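Local coordinates for SIR4-interacting protein SIF2 (Saccharomyces cerevisiae, PDB 1R5M) that acts as a WD40-repeat transcription corepressor within the Set3 complex, antagonizes telomeric silencing and may recruit SIR4 to non-telomeric sites, at residues G241-H246 with R272-G277; H247-V252 with A265-T270; L94-A99 with N129-L134; P151-K156 with M167-V172; L56-L61 with S401-G406. All blocks are in the same frame, centred on the assembly; numbering follows the deposited sequence.

From the N terminus, residues 56-61 of the first WD repeat open the longest loop, which contact 5 closes only at residues 401-406 of the eighth. Contacts 3, 4, 2 and 1 all lie within that span. Contact 3 closes a step between two consecutive blades, and contact 4 then follows in series as a hairpin of the third repeat. The two touch, Gly130 O lying 3.4 Å from Ile152 CD1. Contact 1 repeats the interblade step at the fifth repeat, and its loop encloses the hairpin of contact 2; His246 and Asp268 join the pair. No loops cross, so local ties follow one another round the propeller until contact 5 brings the terminal repeats together.

Contact 1 of 5, residues G241-H246 with R272-G277; sequences GKLIGH and RIWHGG
Leu243 and His246 meet Trp274 and Arg272 through two CH-pi contacts. Leu243 CB lies over one face of the indole, 3.6 Å from the centroid of the Trp274 six-membered ring and 17° off its normal. Its branch CD1 continues over the same ring system towards Trp274 CG, while CD2 leaves the indole and reaches Gly276 O at 3.5 Å. In the second contact Arg272 CD sits above the middle of the imidazole, 3.7 Å from the His246 ring centroid. The Arg272 chain is extended (chi2 179°, CD anti to CA) and runs past His246 in the opposite direction, with ring and guanidinium planes almost perpendicular.

Backbone atoms supply the remaining contacts. Ile244 O approaches the indole rim, 3.5 Å from Trp274 CH2, and Gly245 lies against one face of the Arg272 guanidinium. Farther out, Gly241 CA points a C-H at Gly277 O, 3.5 Å away with 162° at the hydrogen.

Polar side-chain ends are satisfied by residues beyond the two segments. Arg272 NH1 bonds to Ser281 OG, whereas His246 NE2 and Trp274 NE1 both bond to Ser264 OG, and His246 ND1 bonds to Asp268. This Asp-His-Ser-Trp network is the structural tetrad of the WD40 beta-propeller, here fixing the entry from one blade's fourth strand into the next blade.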
# COMPACT_ATOMS: atom_id res chain seq x y z
N GLY A 241 12.45 2.58 -21.21
CA GLY A 241 13.68 2.34 -20.47
C GLY A 241 13.56 1.18 -19.51
O GLY A 241 12.47 0.66 -19.28
N LYS A 242 14.69 0.76 -18.96
CA LYS A 242 14.71 -0.35 -18.02
C LYS A 242 15.65 -0.01 -16.87
O LYS A 242 16.80 0.39 -17.09
CB LYS A 242 15.15 -1.64 -18.72
CG LYS A 242 14.22 -2.07 -19.84
CD LYS A 242 14.66 -3.36 -20.50
CE LYS A 242 13.72 -3.75 -21.63
NZ LYS A 242 14.13 -5.03 -22.28
N LEU A 243 15.15 -0.16 -15.65
CA LEU A 243 15.93 0.12 -14.45
C LEU A 243 16.47 -1.21 -13.95
O LEU A 243 15.73 -2.04 -13.43
CB LEU A 243 15.03 0.78 -13.41
CG LEU A 243 14.22 1.97 -13.95
CD1 LEU A 243 13.38 2.58 -12.84
CD2 LEU A 243 15.16 3.02 -14.54
N ILE A 244 17.77 -1.41 -14.14
CA ILE A 244 18.43 -2.66 -13.75
C ILE A 244 19.24 -2.50 -12.47
O ILE A 244 20.02 -1.56 -12.33
CB ILE A 244 19.37 -3.16 -14.87
CG1 ILE A 244 18.60 -3.28 -16.19
CG2 ILE A 244 19.97 -4.50 -14.48
CD1 ILE A 244 17.43 -4.25 -16.14
N GLY A 245 19.05 -3.44 -11.55
CA GLY A 245 19.78 -3.39 -10.29
C GLY A 245 19.36 -4.44 -9.28
O GLY A 245 20.20 -5.11 -8.68
N HIS A 246 18.05 -4.59 -9.08
CA HIS A 246 17.55 -5.57 -8.12
C HIS A 246 17.79 -7.01 -8.57
O HIS A 246 17.86 -7.29 -9.77
CB HIS A 246 16.06 -5.36 -7.87
CG HIS A 246 15.75 -4.18 -7.01
ND1 HIS A 246 16.20 -4.08 -5.70
CD2 HIS A 246 15.03 -3.06 -7.24
CE1 HIS A 246 15.76 -2.95 -5.18
NE2 HIS A 246 15.05 -2.31 -6.09
N ARG A 272 16.20 0.75 -3.55
CA ARG A 272 16.95 1.49 -4.55
C ARG A 272 16.18 2.77 -4.83
O ARG A 272 14.95 2.82 -4.71
CB ARG A 272 17.16 0.66 -5.82
CG ARG A 272 18.33 -0.32 -5.71
CD ARG A 272 18.51 -1.15 -6.98
NE ARG A 272 19.56 -2.17 -6.84
CZ ARG A 272 20.85 -1.97 -7.10
NH1 ARG A 272 21.28 -0.78 -7.52
NH2 ARG A 272 21.72 -2.96 -6.95
N ILE A 273 16.92 3.83 -5.17
CA ILE A 273 16.34 5.13 -5.49
C ILE A 273 16.74 5.38 -6.93
O ILE A 273 17.92 5.29 -7.27
CB ILE A 273 16.92 6.25 -4.59
CG1 ILE A 273 16.69 5.93 -3.11
CG2 ILE A 273 16.29 7.58 -4.95
CD1 ILE A 273 15.23 5.85 -2.70
N TRP A 274 15.77 5.70 -7.79
CA TRP A 274 16.07 5.93 -9.20
C TRP A 274 15.76 7.33 -9.69
O TRP A 274 14.69 7.88 -9.39
CB TRP A 274 15.29 4.94 -10.07
CG TRP A 274 15.33 3.52 -9.60
CD1 TRP A 274 14.57 2.97 -8.61
CD2 TRP A 274 16.16 2.47 -10.11
NE1 TRP A 274 14.88 1.64 -8.47
CE2 TRP A 274 15.85 1.31 -9.38
CE3 TRP A 274 17.14 2.40 -11.12
CZ2 TRP A 274 16.48 0.08 -9.61
CZ3 TRP A 274 17.77 1.18 -11.35
CH2 TRP A 274 17.43 0.04 -10.60
N HIS A 275 16.70 7.89 -10.44
CA HIS A 275 16.55 9.22 -11.02
C HIS A 275 16.44 9.12 -12.54
O HIS A 275 15.59 9.76 -13.15
CB HIS A 275 17.75 10.09 -10.67
CG HIS A 275 17.95 11.25 -11.59
ND1 HIS A 275 17.10 12.34 -11.61
CD2 HIS A 275 18.87 11.47 -12.56
CE1 HIS A 275 17.50 13.19 -12.54
NE2 HIS A 275 18.57 12.69 -13.13
N GLY A 276 17.32 8.32 -13.13
CA GLY A 276 17.33 8.16 -14.58
C GLY A 276 16.17 7.33 -15.10
O GLY A 276 15.65 6.47 -14.39
N GLY A 277 15.77 7.59 -16.34
CA GLY A 277 14.66 6.85 -16.92
C GLY A 277 15.15 5.55 -17.52
O GLY A 277 14.39 4.79 -18.12

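Contact 2 of 5, residues H247-V252 with A265-T270; sequences HGPISV and ASDDGT
Ile250 with Ser266 and Val252 with Ala265 form antiparallel pairs in the hairpin of strands 250-256 and 261-266, the first two strands of a propeller blade. Ile250-Ser266 is the non-hydrogen-bonded pair and Val252-Ala265 the hydrogen-bonded one, with a classic beta bulge between them. The evidence is Ala265 O, which takes a bond from Ser251 N at 2.9 Å and a weak one from Val252 N at 3.4 Å. Ala265 N returns a bond to Val252 O, and on that face Val252 CB packs on Ala265 CB at 3.6 Å. Ser251 OG instead uses Ile292 O of the following blade.

Towards the open end, Pro249 O receives Asp267 N at 2.9 Å, nearly in line with its C=O bond. The pyrrolidine lies across the Asp267 side chain, Pro249 CB being 3.5 Å from Asp267 OD2. Here the hairpin joins the WD40 structural tetrad: Asp268, its aspartate, holds His247 N through OD2 at 2.9 Å with an N-H...O angle of 167°, met on the anti side. Asp268 OD1 forms an Asx turn with Thr270 N at 2.8 Å and accepts Thr270 OG1 from the same face of the carboxylate. With one oxygen engaged by His247 N and the other by Thr270, the rotation of the carboxylate is restricted. Gly248 N is buried nearby without a partner in the model.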
# COMPACT_ATOMS: atom_id res chain seq x y z
N HIS A 247 17.93 -7.91 -7.61
CA HIS A 247 18.17 -9.32 -7.90
C HIS A 247 17.02 -10.21 -7.46
O HIS A 247 17.17 -11.43 -7.37
CB HIS A 247 19.46 -9.80 -7.22
CG HIS A 247 20.65 -8.94 -7.49
ND1 HIS A 247 20.80 -7.68 -6.96
CD2 HIS A 247 21.76 -9.16 -8.24
CE1 HIS A 247 21.94 -7.16 -7.37
NE2 HIS A 247 22.54 -8.04 -8.15
N GLY A 248 15.87 -9.61 -7.17
CA GLY A 248 14.73 -10.38 -6.74
C GLY A 248 13.43 -9.66 -7.05
O GLY A 248 13.47 -8.51 -7.50
N PRO A 249 12.27 -10.30 -6.84
CA PRO A 249 10.97 -9.68 -7.11
C PRO A 249 10.82 -8.28 -6.49
O PRO A 249 11.37 -8.00 -5.42
CB PRO A 249 9.99 -10.68 -6.52
CG PRO A 249 10.67 -11.99 -6.79
CD PRO A 249 12.10 -11.69 -6.38
N ILE A 250 10.08 -7.42 -7.19
CA ILE A 250 9.86 -6.05 -6.74
C ILE A 250 8.63 -6.01 -5.83
O ILE A 250 7.52 -6.30 -6.26
CB ILE A 250 9.65 -5.12 -7.95
CG1 ILE A 250 10.85 -5.23 -8.91
CG2 ILE A 250 9.48 -3.69 -7.48
CD1 ILE A 250 12.19 -4.89 -8.28
N SER A 251 8.85 -5.62 -4.58
CA SER A 251 7.78 -5.57 -3.59
C SER A 251 7.15 -4.20 -3.40
O SER A 251 6.01 -4.09 -2.94
CB SER A 251 8.31 -6.07 -2.24
OG SER A 251 9.41 -5.28 -1.82
N VAL A 252 7.89 -3.15 -3.75
CA VAL A 252 7.39 -1.79 -3.57
C VAL A 252 7.88 -0.85 -4.67
O VAL A 252 9.04 -0.91 -5.06
CB VAL A 252 7.88 -1.18 -2.23
CG1 VAL A 252 7.29 0.21 -2.04
CG2 VAL A 252 7.53 -2.10 -1.07
N ALA A 265 11.63 -1.38 -3.65
CA ALA A 265 12.06 -2.32 -2.62
C ALA A 265 11.96 -3.69 -3.26
O ALA A 265 11.14 -3.91 -4.16
CB ALA A 265 11.16 -2.25 -1.39
N SER A 266 12.79 -4.62 -2.81
CA SER A 266 12.81 -5.95 -3.40
C SER A 266 12.97 -7.07 -2.39
O SER A 266 13.36 -6.85 -1.24
CB SER A 266 13.94 -6.02 -4.43
OG SER A 266 14.18 -7.35 -4.87
N ASP A 267 12.65 -8.29 -2.83
CA ASP A 267 12.81 -9.46 -1.99
C ASP A 267 14.30 -9.63 -1.73
O ASP A 267 14.69 -10.35 -0.80
CB ASP A 267 12.29 -10.72 -2.69
CG ASP A 267 10.77 -10.80 -2.71
OD1 ASP A 267 10.11 -9.89 -2.19
OD2 ASP A 267 10.25 -11.80 -3.25
N ASP A 268 15.13 -8.98 -2.55
CA ASP A 268 16.58 -9.09 -2.39
C ASP A 268 17.10 -8.36 -1.15
O ASP A 268 18.30 -8.33 -0.91
CB ASP A 268 17.33 -8.62 -3.66
CG ASP A 268 17.27 -7.11 -3.90
OD1 ASP A 268 16.86 -6.34 -3.00
OD2 ASP A 268 17.66 -6.69 -5.01
N GLY A 269 16.18 -7.80 -0.37
CA GLY A 269 16.55 -7.12 0.86
C GLY A 269 17.10 -5.72 0.74
O GLY A 269 17.64 -5.18 1.70
N THR A 270 16.97 -5.11 -0.44
CA THR A 270 17.49 -3.76 -0.62
C THR A 270 16.45 -2.78 -1.13
O THR A 270 15.40 -3.16 -1.65
CB THR A 270 18.63 -3.71 -1.65
OG1 THR A 270 18.11 -3.97 -2.96
CG2 THR A 270 19.70 -4.74 -1.32

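Contact 3 of 5, residues L94-A99 with N129-L134; sequences LRHPFA and NGELRL. With SO4 (sulfate ion), chain B.
His96 meets Arg133 over one ring face and Glu131 at the ring edge, at an interblade step of the WD40 propeller where strand 86-95 ends one blade and strand 132-136 is the third of the next. Arg133 runs past the imidazole in the opposite direction, its extended chain laying CD over that face, 3.7 Å from the His96 ring centroid and offset toward the rim. Glu131 crosses the ring obliquely, the two planes 46° apart, and accepts His96 ND1 on OE1 at 2.8 Å. That bond meets the anti side of the carboxylate but leaves the ring plane by 23°. Arg133 grips the same carboxylate side-on from above, NE reaching Glu131 OE1 at 2.9 Å and NH2 reaching OE2. OE1 thus takes two protein donors plus a weak bond from a water, and the salt bridge probably offsets the carboxylate charge. His96 NE2 bonds to Thr125 OG1. Pro97 and Arg133 meet tip to tip, with Pro97 CD 3.1 Å from Arg133 NH2. Arg95 binds a sulfate, probably from the crystallisation liquor, through NH1 and NH2. The same water accepts a bond from Asn129 ND2 at 2.9 Å and donates to Pro97 O at 2.6 Å.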
# COMPACT_ATOMS: atom_id res chain seq x y z
N LEU A 94 -20.43 -2.56 -1.97
CA LEU A 94 -19.81 -2.63 -3.29
C LEU A 94 -19.64 -4.12 -3.57
O LEU A 94 -18.58 -4.71 -3.30
CB LEU A 94 -18.45 -1.93 -3.26
CG LEU A 94 -18.40 -0.56 -2.57
CD1 LEU A 94 -16.99 -0.00 -2.68
CD2 LEU A 94 -19.41 0.41 -3.19
N ARG A 95 -20.68 -4.73 -4.12
CA ARG A 95 -20.66 -6.16 -4.38
C ARG A 95 -20.25 -6.59 -5.78
O ARG A 95 -20.55 -5.91 -6.77
CB ARG A 95 -22.05 -6.73 -4.05
CG ARG A 95 -22.09 -8.23 -3.79
CD ARG A 95 -23.48 -8.66 -3.31
NE ARG A 95 -23.88 -7.96 -2.09
CZ ARG A 95 -23.55 -8.33 -0.85
NH1 ARG A 95 -22.79 -9.40 -0.66
NH2 ARG A 95 -23.97 -7.63 0.19
N HIS A 96 -19.52 -7.70 -5.85
CA HIS A 96 -19.08 -8.28 -7.11
C HIS A 96 -19.83 -9.60 -7.27
O HIS A 96 -19.91 -10.39 -6.33
CB HIS A 96 -17.58 -8.59 -7.09
CG HIS A 96 -16.69 -7.39 -7.17
ND1 HIS A 96 -15.89 -7.13 -8.25
CD2 HIS A 96 -16.44 -6.41 -6.27
CE1 HIS A 96 -15.18 -6.04 -8.02
NE2 HIS A 96 -15.49 -5.59 -6.82
N PRO A 97 -20.41 -9.85 -8.45
CA PRO A 97 -21.12 -11.12 -8.62
C PRO A 97 -20.11 -12.26 -8.69
O PRO A 97 -18.94 -12.04 -8.99
CB PRO A 97 -21.86 -10.92 -9.94
CG PRO A 97 -20.91 -10.05 -10.71
CD PRO A 97 -20.48 -9.03 -9.67
N PHE A 98 -20.54 -13.48 -8.39
CA PHE A 98 -19.63 -14.61 -8.50
C PHE A 98 -19.62 -14.96 -9.98
O PHE A 98 -20.63 -14.79 -10.67
CB PHE A 98 -20.11 -15.80 -7.67
CG PHE A 98 -19.90 -15.62 -6.19
CD1 PHE A 98 -20.83 -14.93 -5.42
CD2 PHE A 98 -18.76 -16.11 -5.58
CE1 PHE A 98 -20.63 -14.74 -4.06
CE2 PHE A 98 -18.55 -15.93 -4.21
CZ PHE A 98 -19.49 -15.24 -3.45
N ALA A 99 -18.48 -15.42 -10.48
CA ALA A 99 -18.34 -15.76 -11.89
C ALA A 99 -19.29 -16.85 -12.34
O ALA A 99 -19.67 -17.73 -11.56
CB ALA A 99 -16.90 -16.18 -12.18
N ASN A 129 -11.24 -13.35 -8.57
CA ASN A 129 -11.35 -13.83 -9.94
C ASN A 129 -10.77 -12.88 -10.98
O ASN A 129 -10.72 -13.21 -12.16
CB ASN A 129 -12.81 -14.20 -10.30
CG ASN A 129 -13.73 -12.99 -10.43
OD1 ASN A 129 -13.36 -11.96 -11.00
ND2 ASN A 129 -14.95 -13.13 -9.92
N GLY A 130 -10.32 -11.71 -10.52
CA GLY A 130 -9.70 -10.75 -11.43
C GLY A 130 -10.51 -9.53 -11.81
O GLY A 130 -9.97 -8.55 -12.32
N GLU A 131 -11.82 -9.57 -11.57
CA GLU A 131 -12.68 -8.45 -11.92
C GLU A 131 -12.42 -7.19 -11.12
O GLU A 131 -12.13 -7.24 -9.92
CB GLU A 131 -14.15 -8.84 -11.74
CG GLU A 131 -15.12 -7.75 -12.19
CD GLU A 131 -16.56 -8.09 -11.85
OE1 GLU A 131 -16.87 -8.20 -10.64
OE2 GLU A 131 -17.37 -8.25 -12.78
N LEU A 132 -12.53 -6.05 -11.79
CA LEU A 132 -12.38 -4.75 -11.16
C LEU A 132 -13.69 -4.00 -11.36
O LEU A 132 -14.33 -4.12 -12.41
CB LEU A 132 -11.26 -3.94 -11.84
CG LEU A 132 -9.82 -4.45 -11.78
CD1 LEU A 132 -8.98 -3.68 -12.79
CD2 LEU A 132 -9.27 -4.28 -10.37
N ARG A 133 -14.11 -3.26 -10.34
CA ARG A 133 -15.32 -2.44 -10.44
C ARG A 133 -14.96 -1.05 -9.95
O ARG A 133 -14.16 -0.89 -9.03
CB ARG A 133 -16.47 -3.03 -9.63
CG ARG A 133 -17.09 -4.23 -10.33
CD ARG A 133 -18.26 -4.88 -9.61
NE ARG A 133 -18.70 -5.99 -10.45
CZ ARG A 133 -19.84 -6.03 -11.13
NH1 ARG A 133 -20.71 -5.03 -11.07
NH2 ARG A 133 -20.07 -7.04 -11.96
N LEU A 134 -15.54 -0.05 -10.61
CA LEU A 134 -15.30 1.36 -10.31
C LEU A 134 -16.56 1.94 -9.69
O LEU A 134 -17.65 1.77 -10.23
CB LEU A 134 -14.96 2.11 -11.60
CG LEU A 134 -14.77 3.62 -11.48
CD1 LEU A 134 -13.51 3.92 -10.67
CD2 LEU A 134 -14.66 4.22 -12.87
S SO4 B . -22.78 -9.82 3.14
O1 SO4 B . -22.29 -10.57 1.97
O2 SO4 B . -23.44 -10.74 4.07
O3 SO4 B . -21.64 -9.17 3.81
O4 SO4 B . -23.73 -8.78 2.71
O HOH W 1 -16.87 -10.91 -10.17
O HOH W 2 -15.95 -15.84 -8.99

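Contact 4 of 5, residues P151-K156 with M167-V172; sequences PIVSVK and MDVENV
Val169 fits its two methyl branches against Pro151 and Val153 as a bump set into the shallow notch between them. CG1 abuts Val153 CG1 at 3.3 Å and also approaches Pro151 CB; CG2 presses on the CD corner of the pyrrolidine, 3.4 Å from Pro151 CD. Both carbon pairs are closer than ordinary van der Waals contact, so the fit is tight. Val169 CG2 stands between its own backbone N and carbonyl carbon, which places it on the proline side of the notch while CG1 serves the valine side.

A second bump is Val153 CG2, which projects over the Met167 carbonyl, 3.1 Å from Met167 O. The Met167 chain bends at chi3 (70°), and its methyl CE ends 4.1 Å from Val153 CG2. Asp168 CB lies against Pro151 O.

This relief rests on an antiparallel frame with a classic beta bulge: Val153 N and Ser154 N both bond to Met167 O, the first at 2.9 Å and the second at 3.2 Å. Met167 N answers to Ser154 O, and Val169 N bonds to Pro151 O as the chain enters the type I turn from Asp168 to Asn171.

The hairpin joins the first and second strands of a WD40 blade. Ile152 and Val155 face the preceding blade, packing on Cys113 of strand 111-116 and Leu132 of strand 132-136. Asp168 OD2 bonds to His148 ND1, while Ser154 OG and Lys156 NZ reach Asp211, just ahead of strand 213-216 in the following blade.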
# COMPACT_ATOMS: atom_id res chain seq x y z
N PRO A 151 -6.16 -13.10 -8.98
CA PRO A 151 -6.33 -12.11 -7.91
C PRO A 151 -5.59 -10.79 -8.15
O PRO A 151 -4.42 -10.78 -8.52
CB PRO A 151 -5.81 -12.84 -6.67
CG PRO A 151 -6.17 -14.26 -6.97
CD PRO A 151 -5.78 -14.41 -8.42
N ILE A 152 -6.30 -9.69 -7.92
CA ILE A 152 -5.72 -8.36 -8.10
C ILE A 152 -4.82 -8.03 -6.92
O ILE A 152 -5.23 -8.16 -5.77
CB ILE A 152 -6.83 -7.30 -8.20
CG1 ILE A 152 -7.79 -7.66 -9.34
CG2 ILE A 152 -6.22 -5.92 -8.41
CD1 ILE A 152 -7.12 -7.76 -10.70
N VAL A 153 -3.59 -7.61 -7.21
CA VAL A 153 -2.64 -7.28 -6.14
C VAL A 153 -2.35 -5.79 -6.03
O VAL A 153 -2.06 -5.30 -4.93
CB VAL A 153 -1.29 -8.02 -6.32
CG1 VAL A 153 -1.52 -9.52 -6.34
CG2 VAL A 153 -0.60 -7.58 -7.59
N SER A 154 -2.41 -5.07 -7.14
CA SER A 154 -2.12 -3.65 -7.11
C SER A 154 -2.94 -2.87 -8.13
O SER A 154 -3.20 -3.34 -9.24
CB SER A 154 -0.63 -3.42 -7.37
OG SER A 154 -0.28 -2.05 -7.26
N VAL A 155 -3.36 -1.67 -7.73
CA VAL A 155 -4.12 -0.76 -8.60
C VAL A 155 -3.64 0.64 -8.26
O VAL A 155 -3.70 1.07 -7.11
CB VAL A 155 -5.64 -0.83 -8.34
CG1 VAL A 155 -6.35 0.24 -9.16
CG2 VAL A 155 -6.17 -2.21 -8.70
N LYS A 156 -3.15 1.36 -9.27
CA LYS A 156 -2.65 2.72 -9.07
C LYS A 156 -3.32 3.69 -10.04
O LYS A 156 -3.40 3.42 -11.24
CB LYS A 156 -1.13 2.77 -9.26
CG LYS A 156 -0.31 1.95 -8.26
CD LYS A 156 -0.39 2.53 -6.85
CE LYS A 156 0.50 1.77 -5.86
NZ LYS A 156 1.97 1.95 -6.09
N MET A 167 -2.56 -4.79 -11.66
CA MET A 167 -1.72 -5.97 -11.84
C MET A 167 -2.24 -7.08 -10.95
O MET A 167 -2.68 -6.84 -9.83
CB MET A 167 -0.26 -5.67 -11.48
CG MET A 167 0.69 -6.83 -11.78
SD MET A 167 2.42 -6.38 -11.61
CE MET A 167 2.49 -6.22 -9.85
N ASP A 168 -2.22 -8.31 -11.47
CA ASP A 168 -2.68 -9.45 -10.69
C ASP A 168 -1.50 -10.32 -10.25
O ASP A 168 -0.35 -10.03 -10.57
CB ASP A 168 -3.72 -10.29 -11.48
CG ASP A 168 -3.18 -10.86 -12.78
OD1 ASP A 168 -2.02 -11.32 -12.82
OD2 ASP A 168 -3.94 -10.86 -13.77
N VAL A 169 -1.80 -11.37 -9.50
CA VAL A 169 -0.77 -12.27 -8.98
C VAL A 169 0.07 -12.96 -10.04
O VAL A 169 1.21 -13.34 -9.77
CB VAL A 169 -1.38 -13.35 -8.06
CG1 VAL A 169 -2.00 -12.71 -6.84
CG2 VAL A 169 -2.40 -14.16 -8.81
N GLU A 170 -0.48 -13.13 -11.24
CA GLU A 170 0.26 -13.77 -12.32
C GLU A 170 1.06 -12.73 -13.10
O GLU A 170 1.61 -13.01 -14.16
CB GLU A 170 -0.71 -14.50 -13.26
CG GLU A 170 -1.47 -15.64 -12.60
CD GLU A 170 -0.54 -16.66 -11.96
OE1 GLU A 170 0.43 -17.07 -12.63
OE2 GLU A 170 -0.79 -17.06 -10.81
N ASN A 171 1.10 -11.52 -12.54
CA ASN A 171 1.81 -10.39 -13.12
C ASN A 171 1.25 -9.86 -14.43
O ASN A 171 1.94 -9.16 -15.17
CB ASN A 171 3.29 -10.71 -13.27
CG ASN A 171 4.02 -10.66 -11.94
OD1 ASN A 171 4.03 -9.63 -11.26
ND2 ASN A 171 4.62 -11.77 -11.56
N VAL A 172 0.01 -10.21 -14.74
CA VAL A 172 -0.60 -9.66 -15.94
C VAL A 172 -0.88 -8.23 -15.50
O VAL A 172 -1.49 -8.00 -14.46
CB VAL A 172 -1.93 -10.37 -16.28
CG1 VAL A 172 -2.64 -9.63 -17.41
CG2 VAL A 172 -1.64 -11.80 -16.71

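Contact 5 of 5, residues L56-L61 with S401-G406; sequences LDESIL and SWNCAG
Glu58 overlaps Cys404 and Ala405, its CB 3.7 Å from Cys404 SG and its carboxylate lying beside the Ala405 methyl, with Glu58 OE1 3.7 Å from Ala405 CB. It is the extension of the Glu58 chain beyond CG that takes the carboxylate out to this methyl. Its far end is held by Asn407, whose ND2 bonds to Glu58 OE2. The Cys404 sulfur is set against the backbone of residues 56-58: Cys404 SG lies 3.3 Å from Glu58 N and also touches the carbonyl carbons of Leu56 and Asp57.

One direct hydrogen bond joins the segments. Asn403 ND2 donates to Glu58 O at 3.0 Å and 171°, with the acceptor close to the amide plane. The amide is further fixed from its own side, because ND2 also bonds to Asn407 OD1 and Asn403 OD1 accepts Lys408 N. A water adds an indirect link, donating to Asp57 O at 2.8 Å and accepting from Cys404 N at 2.9 Å.

Each partner is a type I turn, Asp57 to Ile60 facing Asn403 to Gly406. The first is stiffened by an Asx turn in which Asp57 OD1 accepts both the backbone N and the hydroxyl of Ser59. Deeper in, Leu61 CD1 comes within 4.3 Å of Ser401 OG, which bonds to Ser51 OG.

Both turns connect the first and second strands of their blades, one in WD repeat 1 and the other in WD repeat 8. Their meeting is the abutment of first and last repeats expected where a circular WD40 beta-propeller closes.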
# COMPACT_ATOMS: atom_id res chain seq x y z
N LEU A 56 -9.27 12.36 1.24
CA LEU A 56 -9.67 13.72 1.61
C LEU A 56 -10.71 13.83 2.71
O LEU A 56 -10.92 14.92 3.25
CB LEU A 56 -10.15 14.46 0.36
CG LEU A 56 -9.06 14.67 -0.70
CD1 LEU A 56 -9.64 15.36 -1.91
CD2 LEU A 56 -7.92 15.51 -0.10
N ASP A 57 -11.36 12.73 3.06
CA ASP A 57 -12.38 12.74 4.11
C ASP A 57 -11.91 11.82 5.24
O ASP A 57 -11.93 10.60 5.10
CB ASP A 57 -13.72 12.25 3.56
CG ASP A 57 -14.87 12.51 4.52
OD1 ASP A 57 -14.67 12.37 5.74
OD2 ASP A 57 -15.97 12.84 4.04
N GLU A 58 -11.52 12.42 6.36
CA GLU A 58 -11.01 11.65 7.49
C GLU A 58 -11.99 10.66 8.12
O GLU A 58 -11.59 9.79 8.89
CB GLU A 58 -10.50 12.59 8.58
CG GLU A 58 -11.58 13.22 9.45
CD GLU A 58 -10.99 13.96 10.64
OE1 GLU A 58 -10.57 15.12 10.47
OE2 GLU A 58 -10.94 13.37 11.74
N SER A 59 -13.28 10.78 7.78
CA SER A 59 -14.29 9.91 8.37
C SER A 59 -14.73 8.73 7.50
O SER A 59 -15.47 7.87 7.97
CB SER A 59 -15.54 10.72 8.72
OG SER A 59 -16.28 11.05 7.55
N ILE A 60 -14.26 8.68 6.26
CA ILE A 60 -14.67 7.61 5.35
C ILE A 60 -13.64 6.51 5.15
O ILE A 60 -12.49 6.76 4.78
CB ILE A 60 -15.07 8.19 3.98
CG1 ILE A 60 -16.23 9.17 4.16
CG2 ILE A 60 -15.46 7.06 3.03
CD1 ILE A 60 -16.70 9.83 2.88
N LEU A 61 -14.08 5.28 5.39
CA LEU A 61 -13.25 4.09 5.26
C LEU A 61 -13.85 3.11 4.26
O LEU A 61 -15.06 2.89 4.23
CB LEU A 61 -13.12 3.39 6.62
CG LEU A 61 -12.41 2.04 6.69
CD1 LEU A 61 -10.94 2.22 6.33
CD2 LEU A 61 -12.54 1.45 8.10
N SER A 401 -4.26 0.64 7.79
CA SER A 401 -4.38 1.86 7.00
C SER A 401 -4.67 3.07 7.88
O SER A 401 -5.41 2.97 8.86
CB SER A 401 -5.49 1.70 5.96
OG SER A 401 -6.74 1.49 6.59
N TRP A 402 -4.08 4.20 7.51
CA TRP A 402 -4.26 5.47 8.22
C TRP A 402 -5.36 6.32 7.60
O TRP A 402 -5.48 6.38 6.38
CB TRP A 402 -3.02 6.34 8.13
CG TRP A 402 -1.80 5.92 8.86
CD1 TRP A 402 -0.76 5.18 8.38
CD2 TRP A 402 -1.41 6.35 10.17
NE1 TRP A 402 0.26 5.13 9.30
CE2 TRP A 402 -0.12 5.84 10.41
CE3 TRP A 402 -2.04 7.12 11.16
CZ2 TRP A 402 0.56 6.08 11.61
CZ3 TRP A 402 -1.36 7.36 12.35
CH2 TRP A 402 -0.07 6.84 12.56
N ASN A 403 -6.14 7.01 8.43
CA ASN A 403 -7.13 7.91 7.86
C ASN A 403 -6.30 9.16 7.50
O ASN A 403 -5.16 9.30 7.95
CB ASN A 403 -8.29 8.19 8.83
CG ASN A 403 -7.95 9.17 9.94
OD1 ASN A 403 -6.82 9.25 10.41
ND2 ASN A 403 -8.97 9.91 10.39
N CYS A 404 -6.84 10.04 6.68
CA CYS A 404 -6.05 11.19 6.24
C CYS A 404 -5.62 12.18 7.32
O CYS A 404 -4.62 12.88 7.14
CB CYS A 404 -6.78 11.93 5.10
SG CYS A 404 -8.37 12.68 5.51
N ALA A 405 -6.35 12.22 8.43
CA ALA A 405 -6.02 13.13 9.52
C ALA A 405 -4.96 12.55 10.45
O ALA A 405 -4.39 13.26 11.28
CB ALA A 405 -7.28 13.47 10.30
N GLY A 406 -4.71 11.25 10.31
CA GLY A 406 -3.72 10.60 11.15
C GLY A 406 -4.17 10.32 12.58
O GLY A 406 -3.33 10.08 13.45
O HOH W 3 -9.44 9.35 5.65